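Local atomic coordinates of Myo-inositol phosphohydrolase (Mitsuokella multacida, PDB entry 4WU3), a protein that probably removes phosphate from myo-inositol hexakisphosphate (phytate) as a PTP-like phosphatase, and here holds inositol-(1,3,4,5)-tetrakisphosphate in its pocket. Residues R422-G427 with A544-A549; T510-P515 with D589-D594; T492-V497 with L502-I507. The protein carries 2 engineered substitutions. One frame throughout, in Å; residues are numbered along the deposited sequence.

Interaction 1: residues R422-G427 with A544-A549; sequences RQETHG and AGRTTA. With 4IP (inositol-(1,3,4,5)-tetrakisphosphate), chain F.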
loop_
_atom_site.group_PDB
_atom_site.type_symbol
_atom_site.label_atom_id
_atom_site.label_comp_id
_atom_site.label_asym_id
_atom_site.label_seq_id
_atom_site.Cartn_x
_atom_site.Cartn_y
_atom_site.Cartn_z
ATOM N N ARG A 422 -12.745 7.914 35.352
ATOM C CA ARG A 422 -12.837 7.008 34.208
ATOM C C ARG A 422 -13.789 7.459 33.097
ATOM O O ARG A 422 -15.001 7.571 33.310
ATOM C CB ARG A 422 -13.270 5.638 34.698
ATOM C CG ARG A 422 -12.356 5.043 35.751
ATOM C CD ARG A 422 -12.823 3.642 36.103
ATOM N NE ARG A 422 -12.580 2.696 35.020
ATOM C CZ ARG A 422 -12.868 1.402 35.084
ATOM N NH1 ARG A 422 -13.423 0.889 36.180
ATOM N NH2 ARG A 422 -12.593 0.615 34.053
ATOM N N GLN A 423 -13.247 7.687 31.901
ATOM C CA GLN A 423 -14.096 8.038 30.764
ATOM C C GLN A 423 -14.900 6.828 30.318
ATOM O O GLN A 423 -16.062 6.942 29.935
ATOM C CB GLN A 423 -13.284 8.549 29.577
ATOM C CG GLN A 423 -14.191 8.940 28.416
ATOM C CD GLN A 423 -13.451 9.454 27.199
ATOM O OE1 GLN A 423 -12.564 8.782 26.653
ATOM N NE2 GLN A 423 -13.839 10.643 26.739
ATOM N N GLU A 424 -14.258 5.666 30.370
ATOM C CA GLU A 424 -14.872 4.428 29.923
ATOM C C GLU A 424 -16.073 4.092 30.805
ATOM O O GLU A 424 -16.096 4.413 32.004
ATOM C CB GLU A 424 -13.851 3.282 29.947
ATOM C CG GLU A 424 -13.328 2.913 31.330
ATOM C CD GLU A 424 -12.019 3.598 31.692
ATOM O OE1 GLU A 424 -11.696 4.643 31.097
ATOM O OE2 GLU A 424 -11.310 3.091 32.582
ATOM N N THR A 425 -17.064 3.453 30.202
ATOM C CA THR A 425 -18.276 3.036 30.909
ATOM C C THR A 425 -17.971 1.882 31.870
ATOM O O THR A 425 -17.348 0.908 31.482
ATOM C CB THR A 425 -19.360 2.589 29.906
ATOM O OG1 THR A 425 -20.010 3.740 29.368
ATOM C CG2 THR A 425 -20.397 1.699 30.577
ATOM N N HIS A 426 -18.395 2.012 33.123
ATOM C CA HIS A 426 -18.175 0.971 34.130
ATOM C C HIS A 426 -19.273 1.007 35.179
ATOM O O HIS A 426 -20.064 1.957 35.241
ATOM C CB HIS A 426 -16.828 1.133 34.829
ATOM C CG HIS A 426 -16.755 2.334 35.716
ATOM N ND1 HIS A 426 -16.642 2.244 37.088
ATOM C CD2 HIS A 426 -16.805 3.657 35.427
ATOM C CE1 HIS A 426 -16.608 3.463 37.604
ATOM N NE2 HIS A 426 -16.711 4.338 36.617
ATOM N N GLY A 427 -19.294 -0.036 36.011
ATOM C CA GLY A 427 -20.270 -0.157 37.080
ATOM C C GLY A 427 -20.002 -1.368 37.937
ATOM O O GLY A 427 -18.866 -1.820 38.041
ATOM N N ALA A 544 -3.110 3.867 38.383
ATOM C CA ALA A 544 -1.763 4.207 37.914
ATOM C C ALA A 544 -1.740 5.530 37.150
ATOM O O ALA A 544 -1.598 6.599 37.760
ATOM C CB ALA A 544 -1.195 3.081 37.059
ATOM N N GLY A 545 -1.910 5.454 35.828
ATOM C CA GLY A 545 -1.789 6.610 34.929
ATOM C C GLY A 545 -2.617 7.833 35.285
ATOM O O GLY A 545 -2.088 8.876 35.694
ATOM N N ARG A 546 -3.925 7.715 35.109
ATOM C CA ARG A 546 -4.830 8.812 35.404
ATOM C C ARG A 546 -4.848 9.198 36.883
ATOM O O ARG A 546 -4.806 10.378 37.216
ATOM C CB ARG A 546 -6.228 8.458 34.928
ATOM C CG ARG A 546 -6.350 8.484 33.413
ATOM C CD ARG A 546 -7.663 7.878 32.958
ATOM N NE ARG A 546 -7.673 6.439 33.204
ATOM C CZ ARG A 546 -8.687 5.637 32.907
ATOM N NH1 ARG A 546 -9.783 6.134 32.344
ATOM N NH2 ARG A 546 -8.603 4.329 33.159
ATOM N N THR A 547 -4.895 8.210 37.764
ATOM C CA THR A 547 -4.927 8.463 39.195
ATOM C C THR A 547 -3.697 9.221 39.700
ATOM O O THR A 547 -3.831 10.199 40.452
ATOM C CB THR A 547 -5.066 7.139 39.970
ATOM O OG1 THR A 547 -6.396 6.631 39.808
ATOM C CG2 THR A 547 -4.786 7.334 41.451
ATOM N N THR A 548 -2.508 8.779 39.293
ATOM C CA THR A 548 -1.267 9.409 39.735
ATOM C C THR A 548 -1.075 10.791 39.121
ATOM O O THR A 548 -0.534 11.697 39.761
ATOM C CB THR A 548 -0.031 8.551 39.421
ATOM O OG1 THR A 548 -0.240 7.209 39.877
ATOM C CG2 THR A 548 1.177 9.122 40.120
ATOM N N ALA A 549 -1.537 10.955 37.888
ATOM C CA ALA A 549 -1.553 12.273 37.251
ATOM C C ALA A 549 -2.358 13.289 38.078
ATOM O O ALA A 549 -1.866 14.359 38.430
ATOM C CB ALA A 549 -2.127 12.167 35.842
HETATM C C1 4IP F . -3.712 2.531 33.283
HETATM O O1 4IP F . -3.940 3.129 34.559
HETATM C C2 4IP F . -4.521 1.248 33.153
HETATM O O2 4IP F . -4.210 0.379 34.234
HETATM C C3 4IP F . -4.207 0.513 31.857
HETATM O O3 4IP F . -4.961 -0.700 31.798
HETATM C C4 4IP F . -2.718 0.203 31.729
HETATM O O4 4IP F . -2.476 -0.398 30.452
HETATM C C5 4IP F . -1.901 1.483 31.860
HETATM O O5 4IP F . -0.502 1.193 31.797
HETATM C C6 4IP F . -2.220 2.223 33.158
HETATM O O6 4IP F . -1.475 3.440 33.233
HETATM P P1 4IP F . -5.200 4.079 34.864
HETATM O O1P 4IP F . -4.906 5.344 34.106
HETATM O O2P 4IP F . -5.162 4.208 36.365
HETATM O O3P 4IP F . -6.390 3.297 34.369
HETATM P P3 4IP F . -5.945 -0.984 30.551
HETATM O O4P 4IP F . -5.141 -0.556 29.346
HETATM O O5P 4IP F . -7.159 -0.132 30.842
HETATM O O6P 4IP F . -6.197 -2.470 30.600
HETATM P P4 4IP F . -1.661 -1.785 30.288
HETATM O O7P 4IP F . -2.295 -2.725 31.285
HETATM O O8P 4IP F . -1.925 -2.159 28.850
HETATM O O9P 4IP F . -0.229 -1.396 30.603
HETATM P P5 4IP F . 0.497 2.215 31.044
HETATM O OPF 4IP F . -0.344 2.887 29.969
HETATM O OPG 4IP F . 1.579 1.296 30.514
HETATM O OPH 4IP F . 0.953 3.158 32.134
#
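Arg-546, the arginine that ends the phosphate-binding P-loop of this PTP-like phosphatase, reaches across to Glu-424 while gripping the 1-phosphate of the bound inositol. Its backbone N, at the start of helix 545-558, points almost straight at O1P of the ligand (2.8 Å, 178°). From CB, which lies 3.5 Å from that same O1P, CG sets off beside the backbone N, and CG and CD follow the phosphate until a bend at chi3 (-69°) turns the guanidinium edge-on to it. NE then returns a second bond to O1P (3.1 Å). At the tip the two terminal nitrogens divide the work: NH2 donates to ligand O3P (2.7 Å), and both meet Glu-424 end-on, NH1 to OE1 (2.7 Å) and NH2 to OE2 (3.0 Å). Carboxylate and guanidinium are nearly coplanar, 26° apart, so the pair fixes the rotation of the phosphate-binding group. NH1 also donates to the carbonyl of Ala-509. The glutamate is steadied in turn by Arg-422, itself paired through NH1 with Glu-395 and Asp-345. Glu-424 OE2 thus takes three bonds: Arg-546 NH2 on its syn lone pair, Arg-422 NH2 on its anti lone pair, and Arg-422 NE from above the carboxylate plane at 2.8 Å.

Interaction 2: residues T510-P515 with D589-D594; sequences TDHIWP and DQWKAD. With 4IP (inositol-(1,3,4,5)-tetrakisphosphate), chain F.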
loop_
_atom_site.group_PDB
_atom_site.type_symbol
_atom_site.label_atom_id
_atom_site.label_comp_id
_atom_site.label_asym_id
_atom_site.label_seq_id
_atom_site.Cartn_x
_atom_site.Cartn_y
_atom_site.Cartn_z
ATOM N N THR A 510 -9.823 10.130 29.578
ATOM C CA THR A 510 -9.538 9.032 28.658
ATOM C C THR A 510 -8.318 8.259 29.121
ATOM O O THR A 510 -7.323 8.846 29.521
ATOM C CB THR A 510 -9.305 9.540 27.232
ATOM O OG1 THR A 510 -10.463 10.258 26.794
ATOM C CG2 THR A 510 -9.038 8.366 26.284
ATOM N N ASP A 511 -8.414 6.935 29.069
ATOM C CA ASP A 511 -7.348 6.063 29.535
ATOM C C ASP A 511 -6.082 6.205 28.675
ATOM O O ASP A 511 -6.160 6.441 27.467
ATOM C CB ASP A 511 -7.839 4.614 29.523
ATOM C CG ASP A 511 -6.911 3.676 30.249
ATOM O OD1 ASP A 511 -5.900 4.132 30.823
ATOM O OD2 ASP A 511 -7.204 2.468 30.239
ATOM N N HIS A 512 -4.929 6.074 29.332
ATOM C CA HIS A 512 -3.603 6.111 28.702
ATOM C C HIS A 512 -3.070 7.505 28.367
ATOM O O HIS A 512 -1.900 7.635 28.031
ATOM C CB HIS A 512 -3.548 5.247 27.436
ATOM C CG HIS A 512 -4.056 3.857 27.631
ATOM N ND1 HIS A 512 -3.375 2.911 28.367
ATOM C CD2 HIS A 512 -5.185 3.251 27.194
ATOM C CE1 HIS A 512 -4.062 1.783 28.376
ATOM N NE2 HIS A 512 -5.167 1.962 27.671
ATOM N N ILE A 513 -3.903 8.540 28.424
ATOM C CA ILE A 513 -3.487 9.846 27.910
ATOM C C ILE A 513 -3.515 10.945 28.956
ATOM O O ILE A 513 -4.186 10.843 29.987
ATOM C CB ILE A 513 -4.301 10.292 26.665
ATOM C CG1 ILE A 513 -5.648 10.877 27.052
ATOM C CG2 ILE A 513 -4.524 9.133 25.707
ATOM C CD1 ILE A 513 -6.404 11.450 25.859
ATOM N N TRP A 514 -2.752 11.996 28.687
ATOM C CA TRP A 514 -2.698 13.136 29.580
ATOM C C TRP A 514 -4.097 13.738 29.672
ATOM O O TRP A 514 -4.727 13.992 28.659
ATOM C CB TRP A 514 -1.693 14.156 29.064
ATOM C CG TRP A 514 -1.705 15.408 29.838
ATOM C CD1 TRP A 514 -2.214 16.603 29.440
ATOM C CD2 TRP A 514 -1.208 15.600 31.168
ATOM N NE1 TRP A 514 -2.057 17.535 30.435
ATOM C CE2 TRP A 514 -1.445 16.943 31.508
ATOM C CE3 TRP A 514 -0.581 14.766 32.097
ATOM C CZ2 TRP A 514 -1.088 17.474 32.737
ATOM C CZ3 TRP A 514 -0.224 15.290 33.314
ATOM C CH2 TRP A 514 -0.474 16.639 33.627
ATOM N N PRO A 515 -4.604 13.940 30.894
ATOM C CA PRO A 515 -5.937 14.512 31.030
ATOM C C PRO A 515 -6.117 15.776 30.179
ATOM O O PRO A 515 -5.230 16.617 30.125
ATOM C CB PRO A 515 -6.025 14.836 32.519
ATOM C CG PRO A 515 -5.124 13.841 33.161
ATOM C CD PRO A 515 -3.985 13.657 32.197
ATOM N N ASP A 589 5.788 -1.384 17.971
ATOM C CA ASP A 589 4.575 -1.849 18.662
ATOM C C ASP A 589 4.253 -1.071 19.944
ATOM O O ASP A 589 3.252 -1.349 20.595
ATOM C CB ASP A 589 4.639 -3.354 18.975
ATOM C CG ASP A 589 5.482 -3.671 20.208
ATOM O OD1 ASP A 589 6.538 -3.038 20.394
ATOM O OD2 ASP A 589 5.090 -4.564 20.989
ATOM N N GLN A 590 5.089 -0.099 20.300
ATOM C CA GLN A 590 4.904 0.638 21.557
ATOM C C GLN A 590 4.123 1.921 21.327
ATOM O O GLN A 590 4.669 3.019 21.355
ATOM C CB GLN A 590 6.251 0.922 22.221
ATOM C CG GLN A 590 6.936 -0.346 22.708
ATOM C CD GLN A 590 8.231 -0.078 23.452
ATOM O OE1 GLN A 590 9.164 0.500 22.906
ATOM N NE2 GLN A 590 8.286 -0.502 24.705
ATOM N N TRP A 591 2.826 1.760 21.109
ATOM C CA TRP A 591 1.967 2.865 20.716
ATOM C C TRP A 591 1.857 3.945 21.788
ATOM O O TRP A 591 1.479 5.073 21.483
ATOM C CB TRP A 591 0.576 2.345 20.340
ATOM C CG TRP A 591 -0.233 1.803 21.477
ATOM C CD1 TRP A 591 -0.289 0.502 21.911
ATOM C CD2 TRP A 591 -1.136 2.540 22.305
ATOM N NE1 TRP A 591 -1.160 0.395 22.970
ATOM C CE2 TRP A 591 -1.696 1.631 23.228
ATOM C CE3 TRP A 591 -1.520 3.877 22.359
ATOM C CZ2 TRP A 591 -2.629 2.020 24.187
ATOM C CZ3 TRP A 591 -2.438 4.266 23.318
ATOM C CH2 TRP A 591 -2.978 3.342 24.223
ATOM N N LYS A 592 2.203 3.610 23.028
ATOM C CA LYS A 592 2.053 4.548 24.132
ATOM C C LYS A 592 3.168 5.569 24.190
ATOM O O LYS A 592 3.085 6.519 24.960
ATOM C CB LYS A 592 2.000 3.813 25.470
ATOM C CG LYS A 592 0.748 2.981 25.671
ATOM C CD LYS A 592 0.814 2.199 26.971
ATOM C CE LYS A 592 -0.318 1.191 27.064
ATOM N NZ LYS A 592 -0.288 0.427 28.347
ATOM N N ALA A 593 4.197 5.381 23.376
ATOM C CA ALA A 593 5.396 6.210 23.454
ATOM C C ALA A 593 5.100 7.703 23.372
ATOM O O ALA A 593 5.519 8.466 24.230
ATOM C CB ALA A 593 6.377 5.809 22.365
ATOM N N ASP A 594 4.380 8.113 22.336
ATOM C CA ASP A 594 3.999 9.513 22.155
ATOM C C ASP A 594 3.141 10.037 23.302
ATOM O O ASP A 594 3.197 11.222 23.629
ATOM C CB ASP A 594 3.237 9.694 20.832
ATOM C CG ASP A 594 4.115 9.457 19.604
ATOM O OD1 ASP A 594 5.357 9.623 19.703
ATOM O OD2 ASP A 594 3.558 9.108 18.533
HETATM C C1 4IP F . -3.712 2.531 33.283
HETATM O O1 4IP F . -3.940 3.129 34.559
HETATM C C2 4IP F . -4.521 1.248 33.153
HETATM O O2 4IP F . -4.210 0.379 34.234
HETATM C C3 4IP F . -4.207 0.513 31.857
HETATM O O3 4IP F . -4.961 -0.700 31.798
HETATM C C4 4IP F . -2.718 0.203 31.729
HETATM O O4 4IP F . -2.476 -0.398 30.452
HETATM C C5 4IP F . -1.901 1.483 31.860
HETATM O O5 4IP F . -0.502 1.193 31.797
HETATM C C6 4IP F . -2.220 2.223 33.158
HETATM O O6 4IP F . -1.475 3.440 33.233
HETATM P P1 4IP F . -5.200 4.079 34.864
HETATM O O1P 4IP F . -4.906 5.344 34.106
HETATM O O2P 4IP F . -5.162 4.208 36.365
HETATM O O3P 4IP F . -6.390 3.297 34.369
HETATM P P3 4IP F . -5.945 -0.984 30.551
HETATM O O4P 4IP F . -5.141 -0.556 29.346
HETATM O O5P 4IP F . -7.159 -0.132 30.842
HETATM O O6P 4IP F . -6.197 -2.470 30.600
HETATM P P4 4IP F . -1.661 -1.785 30.288
HETATM O O7P 4IP F . -2.295 -2.725 31.285
HETATM O O8P 4IP F . -1.925 -2.159 28.850
HETATM O O9P 4IP F . -0.229 -1.396 30.603
HETATM P P5 4IP F . 0.497 2.215 31.044
HETATM O OPF 4IP F . -0.344 2.887 29.969
HETATM O OPG 4IP F . 1.579 1.296 30.514
HETATM O OPH 4IP F . 0.953 3.158 32.134
#
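The imidazole of His-512 is sandwiched: the indole edge of Trp-591 stands over one face, and CG of the neighbouring Asp-511 lies 3.5 Å above the opposite face, toward the rim. At the edge of the imidazole, in its plane, sits O4 of the inositol phosphate. The two aromatic groups make a T-shaped pair, with the His-512 ring and the six-membered ring of Trp-591 5.1 Å apart between centroids and their planes at 77°. CH2 of Trp-591 comes closest, 3.6 Å from His-512 CG, while CZ2 stands over the middle of the ring. Trp-591 gets there because its CG is wedged between the backbone N and the carbonyl carbon (chi1 69°), which swings the indole back toward the 510-515 loop. One indole face is covered by CG of Lys-592, 3.6 Å above the centre.

His-512 and Lys-592, with Asp-511, line the inositol phosphate pocket. A type II turn from Thr-510 to Ile-513 presents His-512, whose positive phi (79°) suits the third position of such a turn. Beyond CG the Lys-592 chain runs extended, passing its CE 3.7 Å from His-512 ND1. NZ bonds to ligand O4 (3.1 Å) and, weakly, to OPF and OPG of the 5-phosphate; His-512 ND1 also donates a weak bond to OPF. Trp-591 also makes a cation-pi pair with Arg-440 and packs on Asp-287 of the second subunit. This pocket wall thus joins two chemistries: an aromatic edge that probably limits the turning of the imidazole, and a lysine whose charge probably offsets the 4- and 5-phosphates.

Interaction 3: residues T492-V497 with L502-I507; sequences TEQQLV and LHYYRI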
loop_
_atom_site.group_PDB
_atom_site.type_symbol
_atom_site.label_atom_id
_atom_site.label_comp_id
_atom_site.label_asym_id
_atom_site.label_seq_id
_atom_site.Cartn_x
_atom_site.Cartn_y
_atom_site.Cartn_z
ATOM N N THR A 492 -24.507 1.525 39.520
ATOM C CA THR A 492 -23.425 2.415 39.113
ATOM C C THR A 492 -22.504 2.530 40.312
ATOM O O THR A 492 -22.889 2.168 41.432
ATOM C CB THR A 492 -23.900 3.833 38.718
ATOM O OG1 THR A 492 -24.515 4.486 39.836
ATOM C CG2 THR A 492 -24.881 3.771 37.592
ATOM N N GLU A 493 -21.288 3.017 40.088
ATOM C CA GLU A 493 -20.355 3.227 41.195
ATOM C C GLU A 493 -20.879 4.317 42.117
ATOM O O GLU A 493 -20.704 4.257 43.339
ATOM C CB GLU A 493 -18.968 3.615 40.690
ATOM C CG GLU A 493 -18.034 4.044 41.808
ATOM C CD GLU A 493 -16.576 4.094 41.384
ATOM O OE1 GLU A 493 -16.097 3.123 40.745
ATOM O OE2 GLU A 493 -15.902 5.096 41.717
ATOM N N GLN A 494 -21.510 5.320 41.522
ATOM C CA GLN A 494 -22.070 6.410 42.298
ATOM C C GLN A 494 -23.087 5.893 43.303
ATOM O O GLN A 494 -23.027 6.254 44.478
ATOM C CB GLN A 494 -22.731 7.437 41.396
ATOM C CG GLN A 494 -23.593 8.408 42.173
ATOM C CD GLN A 494 -23.880 9.660 41.393
ATOM O OE1 GLN A 494 -23.950 9.641 40.166
ATOM N NE2 GLN A 494 -24.047 10.763 42.103
ATOM N N GLN A 495 -24.014 5.055 42.830
ATOM C CA GLN A 495 -25.006 4.428 43.698
ATOM C C GLN A 495 -24.329 3.663 44.804
ATOM O O GLN A 495 -24.684 3.819 45.964
ATOM C CB GLN A 495 -25.905 3.477 42.911
ATOM C CG GLN A 495 -26.922 4.185 42.043
ATOM C CD GLN A 495 -27.712 3.239 41.162
ATOM O OE1 GLN A 495 -27.168 2.308 40.562
ATOM N NE2 GLN A 495 -29.011 3.470 41.084
ATOM N N LEU A 496 -23.344 2.839 44.451
ATOM C CA LEU A 496 -22.574 2.116 45.464
ATOM C C LEU A 496 -21.918 3.056 46.485
ATOM O O LEU A 496 -22.000 2.824 47.691
ATOM C CB LEU A 496 -21.493 1.249 44.808
ATOM C CG LEU A 496 -20.602 0.477 45.798
ATOM C CD1 LEU A 496 -21.444 -0.453 46.663
ATOM C CD2 LEU A 496 -19.523 -0.302 45.052
ATOM N N VAL A 497 -21.252 4.099 46.004
ATOM C CA VAL A 497 -20.516 4.999 46.888
ATOM C C VAL A 497 -21.449 5.790 47.815
ATOM O O VAL A 497 -21.187 5.923 49.009
ATOM C CB VAL A 497 -19.629 5.972 46.079
ATOM C CG1 VAL A 497 -19.223 7.159 46.928
ATOM C CG2 VAL A 497 -18.392 5.245 45.567
ATOM N N LEU A 502 -20.642 8.178 51.279
ATOM C CA LEU A 502 -19.583 9.015 50.728
ATOM C C LEU A 502 -20.112 9.839 49.570
ATOM O O LEU A 502 -21.144 9.520 48.997
ATOM C CB LEU A 502 -18.409 8.159 50.250
ATOM C CG LEU A 502 -17.804 7.199 51.269
ATOM C CD1 LEU A 502 -16.805 6.277 50.590
ATOM C CD2 LEU A 502 -17.139 7.959 52.400
ATOM N N HIS A 503 -19.397 10.901 49.230
ATOM C CA HIS A 503 -19.747 11.710 48.073
ATOM C C HIS A 503 -19.067 11.197 46.819
ATOM O O HIS A 503 -18.088 10.460 46.882
ATOM C CB HIS A 503 -19.340 13.158 48.304
ATOM C CG HIS A 503 -19.939 13.756 49.533
ATOM N ND1 HIS A 503 -19.429 13.548 50.793
ATOM C CD2 HIS A 503 -21.009 14.559 49.694
ATOM C CE1 HIS A 503 -20.162 14.195 51.680
ATOM N NE2 HIS A 503 -21.127 14.819 51.039
ATOM N N TYR A 504 -19.579 11.616 45.673
ATOM C CA TYR A 504 -19.083 11.107 44.416
ATOM C C TYR A 504 -18.915 12.224 43.410
ATOM O O TYR A 504 -19.759 13.096 43.300
ATOM C CB TYR A 504 -20.045 10.054 43.869
ATOM C CG TYR A 504 -19.671 9.470 42.522
ATOM C CD1 TYR A 504 -18.770 8.410 42.428
ATOM C CD2 TYR A 504 -20.238 9.953 41.352
ATOM C CE1 TYR A 504 -18.432 7.862 41.202
ATOM C CE2 TYR A 504 -19.920 9.413 40.125
ATOM C CZ TYR A 504 -19.017 8.365 40.051
ATOM O OH TYR A 504 -18.689 7.820 38.825
ATOM N N TYR A 505 -17.808 12.200 42.683
ATOM C CA TYR A 505 -17.618 13.118 41.579
ATOM C C TYR A 505 -16.929 12.386 40.424
ATOM O O TYR A 505 -16.033 11.574 40.630
ATOM C CB TYR A 505 -16.832 14.369 42.010
ATOM C CG TYR A 505 -16.941 15.489 41.002
ATOM C CD1 TYR A 505 -17.955 16.432 41.084
ATOM C CD2 TYR A 505 -16.054 15.579 39.939
ATOM C CE1 TYR A 505 -18.079 17.438 40.138
ATOM C CE2 TYR A 505 -16.166 16.577 38.989
ATOM C CZ TYR A 505 -17.181 17.504 39.088
ATOM O OH TYR A 505 -17.290 18.486 38.124
ATOM N N ARG A 506 -17.375 12.681 39.210
ATOM C CA ARG A 506 -16.918 11.994 38.021
ATOM C C ARG A 506 -16.201 12.932 37.058
ATOM O O ARG A 506 -16.755 13.946 36.656
ATOM C CB ARG A 506 -18.130 11.388 37.305
ATOM C CG ARG A 506 -17.785 10.615 36.041
ATOM C CD ARG A 506 -17.090 9.318 36.380
ATOM N NE ARG A 506 -16.990 8.437 35.225
ATOM C CZ ARG A 506 -17.911 7.547 34.867
ATOM N NH1 ARG A 506 -19.027 7.413 35.565
ATOM N NH2 ARG A 506 -17.714 6.789 33.801
ATOM N N ILE A 507 -14.966 12.599 36.694
ATOM C CA ILE A 507 -14.308 13.250 35.566
ATOM C C ILE A 507 -14.030 12.173 34.516
ATOM O O ILE A 507 -13.426 11.134 34.812
ATOM C CB ILE A 507 -13.006 13.976 35.986
ATOM C CG1 ILE A 507 -13.325 15.058 37.017
ATOM C CG2 ILE A 507 -12.333 14.610 34.777
ATOM C CD1 ILE A 507 -12.113 15.666 37.683
HETATM O O HOH W 1 -20.974 6.152 38.534
#
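A helix packed antiparallel on the strand that follows it, strand 503-509 at the border of the five-stranded mixed sheet, is held chiefly by Tyr-504 lying under Gln-494. Helix 493-497 and strand 503-507 approach to 8.0 Å between axes, their directions 160° apart. CB of Gln-494 sits over one face of the tyrosine ring in a CH-pi contact, 3.7 Å from the centroid; the chain then runs outward past the CD2-CE2 side of the ring, its amide plane 30° from the ring plane. The amide NE2 goes on to Glu-498. Glu-493 comes instead to the ring edge, with OE2 in plane and 3.8 Å from Tyr-504 CE1; that oxygen is hydrogen-bonded to His-539 NE2, at the end of the strand leading into the phosphate-binding loop.

Tyr-504 places CG opposite its backbone N (chi1 178°), which directs the ring to the helix start. There a water accepts from the backbone N of Gln-494 and donates to Tyr-504 OH (2.8 Å), the hydroxyl also being bonded to Asp-420. With a phenylalanine here, the water on Gln-494 N would probably lose its acceptor and Asp-420 its hydroxyl partner.

At the other end, near the last turn of the helix, Val-497 faces the returning chain. Its CG1 packs 3.6 Å from Leu-502 CB and 3.5 Å from the carbonyl O of His-503, and its backbone O accepts from Leu-502 N (3.2 Å), tying the helix to the residue just before the strand. The helix opens with a capping box: Thr-492 OG1 accepts from Gln-495 N, and Gln-495 OE1 from Thr-492 N. Such a short capped helix, laid against an edge strand beside strand 416-422, is a helix-to-strand connection of the alpha/beta phosphatase fold.

How the interactions relate
Interaction 1 is buried and ionic, whereas interactions 2 and 3 are partly buried and rely more on aromatic rings. Interactions 1 and 2 share the ligand, gripping it from the 1-phosphate and the 4,5-phosphate sides, and touch where Gln-423 OE1 probably hydrogen-bonds Thr-510 OG1. Interaction 3 holds no ligand; it lies about 13 Å from interaction 1, centre to centre, and is nested within the loop that interaction 1 closes. The two meet where Arg-506 NH2 probably bonds the carbonyl of Arg-422. Strand 503-509 also leads directly into the 510-515 loop, so one strand carries packing at its start and delivers ligand-binding residues just after its end.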